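Local coordinates for protein endoglucanase E (PDB 2WAO) that probably removes acetyl groups from plant cell wall polysaccharides as a family 2 carbohydrate esterase domain, and binds cellohexaose at its active site, at residues F67-N70 against T75-L78. Residues are numbered along the deposited sequence; the frame is centred on the assembly and turned at random.
Sequences FSVN and TVKL
With chi1 at 63°, F67 tucks CG between its own backbone N and carbonyl carbon, and the ring reaches across to V76, which comes at it from the opposite direction. V76 has CG1 anti to its backbone N, and that methyl settles over one face of the ring: CG1 lies 3.9 Å from the centroid of the F67 ring, 15° off the ring normal, a CH-pi contact shifted somewhat toward the rim. Its closest ring atom is CE1 of F67, at 3.8 Å from V76 CG1. L78 meets the far end of the same ring obliquely, its CD2 methyl 3.5 Å from F67 CZ. Two residues along, V69 adds a looser touch, CG2 to V76 CG2 at 4.3 Å.

The two strands run nearly antiparallel, at 171°, but their axes stay 9.5 Å apart, too far for backbone pairing. Each bonds elsewhere: F67 and V69 to strand 52-59, V76 and L78 to strand 43-49. The contact therefore joins the two antiparallel sheets of the N-terminal beta domain through side chains, where the chain passes from one sheet to the other. I47, L89 and L91 pack around the same group. With methyl-to-ring and methyl-to-methyl contacts alone, the cohesion between the segments is apolar and only weakly directional, so it rests on close fit, most of it at the F67 ring, which touches both V76 and L78.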
ATOM      1  N   PHE A  67      -1.388  -8.830  15.567  1.00  8.12           N
ATOM      2  CA  PHE A  67      -0.555  -8.611  16.767  1.00  8.91           C
ATOM      3  C   PHE A  67       0.401  -7.480  16.512  1.00  9.17           C
ATOM      4  O   PHE A  67       0.695  -7.158  15.356  1.00  9.23           O
ATOM      5  CB  PHE A  67       0.212  -9.881  17.148  1.00  8.55           C
ATOM      6  CG  PHE A  67       1.194 -10.328  16.098  1.00  6.60           C
ATOM      7  CD1 PHE A  67       2.509  -9.898  16.150  1.00  7.35           C
ATOM      8  CD2 PHE A  67       0.783 -11.164  15.019  1.00  5.52           C
ATOM      9  CE1 PHE A  67       3.444 -10.315  15.162  1.00  7.30           C
ATOM     10  CE2 PHE A  67       1.708 -11.570  14.046  1.00  8.17           C
ATOM     11  CZ  PHE A  67       3.014 -11.139  14.102  1.00  7.50           C
ATOM     12  N   SER A  68       0.881  -6.848  17.569  1.00  8.33           N
ATOM     13  CA  SER A  68       1.810  -5.768  17.394  1.00  8.75           C
ATOM     14  C   SER A  68       3.173  -6.153  17.887  1.00  8.98           C
ATOM     15  O   SER A  68       3.294  -6.995  18.790  1.00  9.10           O
ATOM     16  CB  SER A  68       1.393  -4.515  18.182  1.00 10.74           C
ATOM     17  OG  SER A  68       1.200  -4.840  19.547  1.00 10.94           O
ATOM     18  N   VAL A  69       4.183  -5.499  17.327  1.00  8.54           N
ATOM     19  CA  VAL A  69       5.514  -5.513  17.878  1.00  9.16           C
ATOM     20  C   VAL A  69       5.913  -4.049  18.002  1.00  9.92           C
ATOM     21  O   VAL A  69       6.032  -3.337  16.997  1.00  8.40           O
ATOM     22  CB  VAL A  69       6.517  -6.327  17.028  1.00  9.09           C
ATOM     23  CG1 VAL A  69       7.935  -6.271  17.681  1.00  9.09           C
ATOM     24  CG2 VAL A  69       6.077  -7.783  16.877  1.00  9.53           C
ATOM     25  N   ASN A  70       6.086  -3.593  19.244  1.00  9.98           N
ATOM     26  CA  ASN A  70       6.199  -2.150  19.508  1.00 11.47           C
ATOM     27  C   ASN A  70       7.576  -1.717  20.052  1.00 11.94           C
ATOM     28  O   ASN A  70       7.905  -1.966  21.233  1.00 12.07           O
ATOM     29  CB  ASN A  70       5.021  -1.663  20.400  1.00 12.35           C
ATOM     30  CG  ASN A  70       4.973  -0.123  20.535  1.00 12.85           C
ATOM     31  OD1 ASN A  70       5.819   0.577  19.991  1.00 15.70           O
ATOM     32  ND2 ASN A  70       3.981   0.395  21.276  1.00 17.51           N
ATOM     33  N   THR A  75      10.073 -12.501  19.677  1.00 14.38           N
ATOM     34  CA  THR A  75       9.723 -13.755  19.039  1.00 14.10           C
ATOM     35  C   THR A  75       8.264 -14.028  19.344  1.00 14.31           C
ATOM     36  O   THR A  75       7.835 -14.008  20.506  1.00 14.10           O
ATOM     37  CB  THR A  75      10.631 -14.907  19.509  1.00 14.30           C
ATOM     38  OG1 THR A  75      11.986 -14.532  19.207  1.00 17.66           O
ATOM     39  CG2 THR A  75      10.281 -16.184  18.757  1.00 14.98           C
ATOM     40  N   VAL A  76       7.504 -14.226  18.275  1.00 12.36           N
ATOM     41  CA  VAL A  76       6.080 -14.350  18.299  1.00 12.63           C
ATOM     42  C   VAL A  76       5.724 -15.698  17.714  1.00 12.03           C
ATOM     43  O   VAL A  76       6.185 -16.042  16.625  1.00 11.06           O
ATOM     44  CB  VAL A  76       5.440 -13.192  17.423  1.00 12.58           C
ATOM     45  CG1 VAL A  76       3.959 -13.424  17.215  1.00 14.42           C
ATOM     46  CG2 VAL A  76       5.675 -11.845  18.095  1.00 15.19           C
ATOM     47  N   LYS A  77       4.913 -16.481  18.425  1.00 12.20           N
ATOM     48  CA  LYS A  77       4.333 -17.695  17.817  1.00 13.25           C
ATOM     49  C   LYS A  77       3.186 -17.306  16.893  1.00 12.88           C
ATOM     50  O   LYS A  77       2.134 -16.824  17.356  1.00 13.14           O
ATOM     51  CB  LYS A  77       3.861 -18.689  18.896  1.00 14.28           C
ATOM     52  CG  LYS A  77       3.036 -19.875  18.374  1.00 17.03           C
ATOM     53  CD  LYS A  77       3.917 -20.921  17.715  1.00 20.47           C
ATOM     54  CE  LYS A  77       4.950 -21.485  18.697  1.00 25.55           C
ATOM     55  NZ  LYS A  77       4.276 -22.353  19.699  1.00 29.65           N
ATOM     56  N   LEU A  78       3.375 -17.512  15.588  1.00 12.13           N
ATOM     57  CA  LEU A  78       2.373 -17.108  14.605  1.00 11.82           C
ATOM     58  C   LEU A  78       1.133 -17.973  14.581  1.00 12.93           C
ATOM     59  O   LEU A  78       0.017 -17.466  14.436  1.00 12.00           O
ATOM     60  CB  LEU A  78       2.966 -17.023  13.189  1.00 11.25           C
ATOM     61  CG  LEU A  78       4.068 -15.968  12.957  1.00 11.67           C
ATOM     62  CD1 LEU A  78       4.487 -16.116  11.498  1.00 10.10           C
ATOM     63  CD2 LEU A  78       3.563 -14.508  13.313  1.00 10.20           C
TER